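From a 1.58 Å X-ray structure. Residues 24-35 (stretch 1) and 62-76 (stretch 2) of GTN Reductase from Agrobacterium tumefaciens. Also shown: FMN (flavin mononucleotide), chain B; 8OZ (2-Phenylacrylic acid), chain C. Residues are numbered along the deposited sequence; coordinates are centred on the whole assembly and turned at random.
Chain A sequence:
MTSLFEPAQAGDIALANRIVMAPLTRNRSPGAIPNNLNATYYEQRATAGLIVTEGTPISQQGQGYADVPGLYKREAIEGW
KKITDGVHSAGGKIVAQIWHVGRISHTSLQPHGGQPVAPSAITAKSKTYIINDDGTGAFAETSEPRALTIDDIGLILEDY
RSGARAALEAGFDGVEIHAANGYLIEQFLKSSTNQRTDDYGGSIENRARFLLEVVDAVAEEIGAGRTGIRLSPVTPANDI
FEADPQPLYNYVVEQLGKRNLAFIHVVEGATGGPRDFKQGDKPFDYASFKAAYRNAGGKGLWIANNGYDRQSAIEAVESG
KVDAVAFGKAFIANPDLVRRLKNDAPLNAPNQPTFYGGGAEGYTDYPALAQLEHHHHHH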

# COMPACT_ATOMS: atom_id res chain seq x y z
N LEU A 24 7.04 -0.28 1.05
CA LEU A 24 8.14 0.47 0.47
C LEU A 24 8.62 -0.19 -0.83
O LEU A 24 9.38 -1.16 -0.78
N THR A 25 8.24 0.39 -1.96
CA THR A 25 8.79 0.01 -3.27
C THR A 25 10.29 0.24 -3.32
O THR A 25 10.78 1.35 -3.07
N ARG A 26 11.04 -0.81 -3.65
CA ARG A 26 12.49 -0.71 -3.74
C ARG A 26 13.06 -1.10 -5.09
O ARG A 26 14.25 -0.90 -5.31
N ASN A 27 12.24 -1.63 -6.01
CA ASN A 27 12.65 -1.97 -7.38
C ASN A 27 13.89 -2.87 -7.44
O ASN A 27 14.83 -2.63 -8.21
N ARG A 28 13.86 -3.93 -6.65
CA ARG A 28 14.97 -4.86 -6.57
C ARG A 28 14.54 -6.28 -6.87
O ARG A 28 15.14 -7.24 -6.37
N SER A 29 13.52 -6.45 -7.72
CA SER A 29 13.01 -7.77 -8.09
C SER A 29 12.87 -7.89 -9.61
O SER A 29 11.76 -7.90 -10.15
N PRO A 30 13.99 -8.02 -10.32
CA PRO A 30 13.93 -8.20 -11.78
C PRO A 30 13.03 -9.36 -12.17
O PRO A 30 13.00 -10.42 -11.53
N GLY A 31 12.29 -9.16 -13.26
CA GLY A 31 11.38 -10.16 -13.75
C GLY A 31 10.13 -10.30 -12.95
O GLY A 31 9.37 -11.25 -13.17
N ALA A 32 9.90 -9.40 -11.98
CA ALA A 32 8.70 -9.43 -11.15
C ALA A 32 8.67 -10.63 -10.22
O ALA A 32 7.59 -11.09 -9.82
N ILE A 33 9.85 -11.12 -9.83
CA ILE A 33 9.99 -12.34 -9.04
C ILE A 33 10.85 -12.01 -7.83
O ILE A 33 12.00 -11.59 -7.99
N PRO A 34 10.36 -12.18 -6.60
CA PRO A 34 11.23 -11.98 -5.43
C PRO A 34 12.39 -12.96 -5.44
O PRO A 34 12.25 -14.11 -5.84
N ASN A 35 13.54 -12.49 -4.94
CA ASN A 35 14.77 -13.26 -4.98
C ASN A 35 15.38 -13.38 -3.59
O ASN A 35 14.74 -13.03 -2.59
N GLY A 62 -1.29 -4.24 -14.07
CA GLY A 62 -1.16 -3.43 -12.87
C GLY A 62 0.22 -2.94 -12.52
O GLY A 62 0.36 -2.26 -11.49
N GLN A 63 1.23 -3.30 -13.31
CA GLN A 63 2.61 -2.83 -13.11
C GLN A 63 2.79 -1.43 -13.66
O GLN A 63 2.40 -1.14 -14.79
N GLY A 64 3.51 -0.60 -12.89
CA GLY A 64 3.86 0.74 -13.33
C GLY A 64 5.32 1.11 -13.27
O GLY A 64 5.70 2.17 -13.77
N TYR A 65 6.15 0.25 -12.65
CA TYR A 65 7.58 0.49 -12.49
C TYR A 65 8.32 -0.81 -12.75
O TYR A 65 7.80 -1.90 -12.53
N ALA A 66 9.58 -0.66 -13.17
CA ALA A 66 10.40 -1.83 -13.45
C ALA A 66 10.91 -2.50 -12.18
O ALA A 66 11.09 -1.87 -11.13
N ASP A 67 11.15 -3.80 -12.29
CA ASP A 67 11.81 -4.61 -11.27
C ASP A 67 11.01 -4.64 -9.97
O ASP A 67 11.58 -4.70 -8.88
N VAL A 68 9.68 -4.61 -10.09
CA VAL A 68 8.77 -4.71 -8.96
C VAL A 68 8.24 -6.13 -8.88
O VAL A 68 7.80 -6.67 -9.92
N PRO A 69 8.25 -6.76 -7.71
CA PRO A 69 7.77 -8.14 -7.61
C PRO A 69 6.25 -8.17 -7.70
O PRO A 69 5.57 -7.32 -7.15
N GLY A 70 5.72 -9.17 -8.41
CA GLY A 70 4.30 -9.35 -8.55
C GLY A 70 3.75 -10.61 -7.89
O GLY A 70 4.46 -11.34 -7.21
N LEU A 71 2.45 -10.84 -8.12
CA LEU A 71 1.77 -12.04 -7.65
C LEU A 71 1.17 -12.85 -8.81
O LEU A 71 0.28 -13.66 -8.58
N TYR A 72 1.66 -12.65 -10.03
CA TYR A 72 1.01 -13.23 -11.21
C TYR A 72 1.88 -14.23 -11.96
O TYR A 72 1.47 -14.72 -13.03
N LYS A 73 3.04 -14.58 -11.44
CA LYS A 73 3.87 -15.66 -11.97
C LYS A 73 4.03 -16.73 -10.89
O LYS A 73 4.13 -16.40 -9.71
N ARG A 74 4.06 -18.00 -11.31
CA ARG A 74 4.30 -19.08 -10.35
C ARG A 74 5.62 -18.88 -9.64
O ARG A 74 5.73 -19.12 -8.43
N GLU A 75 6.64 -18.47 -10.39
CA GLU A 75 7.95 -18.23 -9.80
C GLU A 75 7.90 -17.13 -8.76
O GLU A 75 8.66 -17.17 -7.78
N ALA A 76 7.01 -16.15 -8.95
CA ALA A 76 6.88 -15.06 -7.98
C ALA A 76 6.25 -15.56 -6.70
O ALA A 76 6.68 -15.21 -5.60

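Two irregular stretches, with stretch 2 entering a helix at Arg-74 that continues beyond it, bury 720 Å² between them, and their backbones run close enough for Ala-32 and Pro-69 to bring their CA atoms within 3.9 Å. At the flavin end, Thr-25 (chi1 m) points toward stretch 2, its CG2 lying 4.4 Å from Val-68 CG2, while its N and OG1 donate hydrogen bonds to FMN N5 (2.8 Å) and O4 (2.7 Å). Tyr-65 (chi1 m) also points toward stretch 1; one face of its ring is covered by 8OZ (2-phenylacrylic acid), whose C7 is 3.8 Å from Tyr-65 CE1.

Asn-27 (m) lays its amide into the hollow beside Tyr-65 and Val-68: ND2 is 3.6 Å from both Tyr-65 CB and Val-68 CG2, and it donates to Ala-66 O at 3.0 Å. The CA-to-CB bond of Val-68 (t) points away, yet CG2 still reaches this amide. Asp-67 O is the complementary bump, sitting in the bend of stretch 1 where Ser-29 N donates to it at 2.9 Å. The Asp-67 side chain (m) reaches Pro-30, with OD1 3.4 Å from Pro-30 CA. Two waters fill the gaps around its carboxylate: water 1 donates to Asp-67 OD2 (3.0 Å) and Asn-27 O (2.9 Å), and water 2 donates to Asp-67 OD1 (2.6 Å) and accepts from Gly-31 N (2.9 Å). Ser-29 (m) points toward Pro-69, with OG 3.6 Å from Pro-69 CD.

Ala-32 is the small knob at the centre. Its CB rests against Tyr-72 OH (3.4 Å) and Gln-63 NE2 (3.8 Å), which lie on the same side of it, a surface held together within stretch 2 because Gln-63 NE2 (side chain m, m) donates to Val-68 O at 3.1 Å and Tyr-72 OH at 3.0 Å. Tyr-72 (p) starts sideways, but its end comes nearer. Ala-32 O accepts a nearly straight hydrogen bond from Gly-70 N (3.0 Å) and another from water 3 (3.1 Å). Gly-70 must stay bare on this side: an ideal CB would lie 2.4 Å from Tyr-72 CE2.

Lys-73 (m, t, t, t) extends fully along the contact, so that NZ donates to Gly-31 O at 2.8 Å and CD lies 4.1 Å from Ile-33 CG1. Ile-33 (m, t) rests on the start of the helix, placing CG2 3.5 Å from Glu-75 O and CD1 3.7 Å from Glu-75 CB. Pro-34 closes this end, its CG 3.8 Å from Pro-69 CB and its CD 4.0 Å from Ala-76 CB.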

# COMPACT_ATOMS: atom_id res chain seq x y z
CB LEU A 24 9.29 0.57 1.46
CG LEU A 24 8.98 1.29 2.77
CD1 LEU A 24 9.95 0.82 3.85
CD2 LEU A 24 9.07 2.79 2.53
CB THR A 25 8.07 0.82 -4.36
OG1 THR A 25 6.70 0.42 -4.40
CG2 THR A 25 8.68 0.59 -5.74
CB ARG A 26 13.16 -1.58 -2.65
CG ARG A 26 12.56 -1.44 -1.23
CD ARG A 26 12.65 -0.04 -0.66
NE ARG A 26 14.02 0.46 -0.70
CZ ARG A 26 14.95 0.22 0.23
NH1 ARG A 26 14.65 -0.49 1.31
NH2 ARG A 26 16.16 0.69 0.08
CB ASN A 27 12.89 -0.71 -8.21
CG ASN A 27 11.78 0.28 -8.08
OD1 ASN A 27 11.85 1.19 -7.26
ND2 ASN A 27 10.73 0.11 -8.88
CB ARG A 28 15.64 -4.74 -5.21
CG ARG A 28 16.57 -3.53 -5.16
CD ARG A 28 16.94 -3.27 -3.76
NE ARG A 28 18.05 -2.35 -3.50
CZ ARG A 28 17.92 -1.05 -3.27
NH1 ARG A 28 16.74 -0.47 -3.35
NH2 ARG A 28 18.96 -0.33 -2.90
CB SER A 29 11.67 -8.04 -7.40
OG SER A 29 11.80 -7.89 -5.99
CB PRO A 30 15.40 -8.47 -12.16
CG PRO A 30 16.19 -7.83 -11.07
CD PRO A 30 15.38 -7.97 -9.83
CB ALA A 32 7.43 -9.40 -12.01
CB ILE A 33 10.63 -13.48 -9.86
CG1 ILE A 33 9.71 -13.86 -11.03
CG2 ILE A 33 10.89 -14.71 -8.99
CD1 ILE A 33 10.41 -14.70 -12.11
CB PRO A 34 10.31 -12.24 -4.23
CG PRO A 34 8.93 -12.05 -4.75
CD PRO A 34 9.00 -12.57 -6.17
CB ASN A 35 15.72 -12.60 -5.97
CG ASN A 35 15.99 -11.16 -5.64
OD1 ASN A 35 16.21 -10.81 -4.47
ND2 ASN A 35 15.91 -10.29 -6.64
CB GLN A 63 3.62 -3.73 -13.83
CG GLN A 63 3.84 -5.06 -13.19
CD GLN A 63 4.88 -5.03 -12.09
OE1 GLN A 63 5.23 -3.97 -11.54
NE2 GLN A 63 5.36 -6.22 -11.72
CB TYR A 65 7.95 0.98 -11.07
CG TYR A 65 7.11 2.15 -10.63
CD1 TYR A 65 5.86 1.94 -10.10
CD2 TYR A 65 7.52 3.45 -10.82
CE1 TYR A 65 5.06 2.97 -9.71
CE2 TYR A 65 6.71 4.50 -10.45
CZ TYR A 65 5.49 4.25 -9.89
OH TYR A 65 4.65 5.29 -9.52
CB ALA A 66 11.60 -1.44 -14.32
CB ASP A 67 13.25 -4.13 -11.02
CG ASP A 67 14.16 -4.37 -12.23
OD1 ASP A 67 13.79 -5.12 -13.15
OD2 ASP A 67 15.25 -3.79 -12.28
CB VAL A 68 7.60 -3.72 -9.12
CG1 VAL A 68 6.48 -4.00 -8.16
CG2 VAL A 68 8.11 -2.30 -8.96
CB PRO A 69 8.24 -8.57 -6.22
CG PRO A 69 8.19 -7.32 -5.45
CD PRO A 69 8.66 -6.24 -6.40
CB LEU A 71 0.68 -11.67 -6.65
CG LEU A 71 1.25 -11.33 -5.27
CD1 LEU A 71 0.17 -10.66 -4.43
CD2 LEU A 71 1.79 -12.57 -4.59
CB TYR A 72 0.54 -12.10 -12.14
CG TYR A 72 1.62 -11.12 -12.55
CD1 TYR A 72 2.43 -11.36 -13.66
CD2 TYR A 72 1.84 -9.96 -11.82
CE1 TYR A 72 3.41 -10.46 -14.04
CE2 TYR A 72 2.82 -9.06 -12.18
CZ TYR A 72 3.61 -9.30 -13.28
OH TYR A 72 4.59 -8.40 -13.64
CB LYS A 73 5.26 -15.16 -12.39
CG LYS A 73 5.26 -14.13 -13.51
CD LYS A 73 6.69 -13.70 -13.84
CE LYS A 73 6.72 -12.70 -14.99
NZ LYS A 73 8.12 -12.43 -15.42
CB ARG A 74 4.32 -20.45 -11.04
CG ARG A 74 3.04 -20.81 -11.74
CD ARG A 74 1.87 -20.90 -10.77
NE ARG A 74 2.09 -21.84 -9.68
CZ ARG A 74 1.38 -21.85 -8.56
NH1 ARG A 74 0.42 -20.96 -8.37
NH2 ARG A 74 1.64 -22.73 -7.61
CB GLU A 75 8.94 -17.86 -10.90
CG GLU A 75 9.28 -19.02 -11.84
CD GLU A 75 8.27 -19.23 -12.97
OE1 GLU A 75 7.25 -18.49 -13.04
OE2 GLU A 75 8.53 -20.13 -13.82
CB ALA A 76 6.05 -13.91 -8.57
N1 FMN B . 3.51 3.65 -0.16
C2 FMN B . 2.73 2.60 -0.57
O2 FMN B . 1.51 2.53 -0.27
N3 FMN B . 3.29 1.58 -1.31
C4 FMN B . 4.61 1.52 -1.73
O4 FMN B . 5.02 0.54 -2.35
C4A FMN B . 5.42 2.65 -1.32
N5 FMN B . 6.68 2.65 -1.65
C5A FMN B . 7.48 3.65 -1.12
C6 FMN B . 8.85 3.60 -1.37
C7 FMN B . 9.71 4.51 -0.77
C7M FMN B . 11.19 4.40 -1.04
C8 FMN B . 9.21 5.49 0.09
C8M FMN B . 10.12 6.45 0.81
C9 FMN B . 7.83 5.56 0.32
C9A FMN B . 6.97 4.64 -0.27
N10 FMN B . 5.60 4.61 0.04
C10 FMN B . 4.78 3.64 -0.50
C1' FMN B . 5.09 5.51 1.08
C2' FMN B . 5.43 4.98 2.47
O2' FMN B . 4.73 3.76 2.72
C3' FMN B . 5.11 5.98 3.58
O3' FMN B . 3.74 6.36 3.51
C4' FMN B . 5.97 7.24 3.54
O4' FMN B . 7.35 6.90 3.48
C5' FMN B . 5.69 8.17 4.71
O5' FMN B . 6.02 7.52 5.96
P FMN B . 7.36 7.84 6.83
O1P FMN B . 7.24 9.29 7.23
O2P FMN B . 8.52 7.62 5.87
O3P FMN B . 7.30 6.87 7.96
C4 8OZ C . 7.62 5.36 -4.45
C5 8OZ C . 8.11 4.97 -5.68
C6 8OZ C . 7.33 4.18 -6.49
C7 8OZ C . 6.07 3.76 -6.08
C8 8OZ C . 3.34 4.53 -3.65
C 8OZ C . 3.96 2.33 -4.54
O 8OZ C . 2.35 4.10 -3.11
C1 8OZ C . 4.29 3.60 -4.34
C2 8OZ C . 5.59 4.14 -4.83
C3 8OZ C . 6.37 4.96 -4.03
O1 8OZ C . 3.62 5.81 -3.69
O HOH W 1 15.65 -1.33 -10.66
O HOH W 2 12.42 -6.69 -14.69
O HOH W 3 4.73 -11.74 -10.84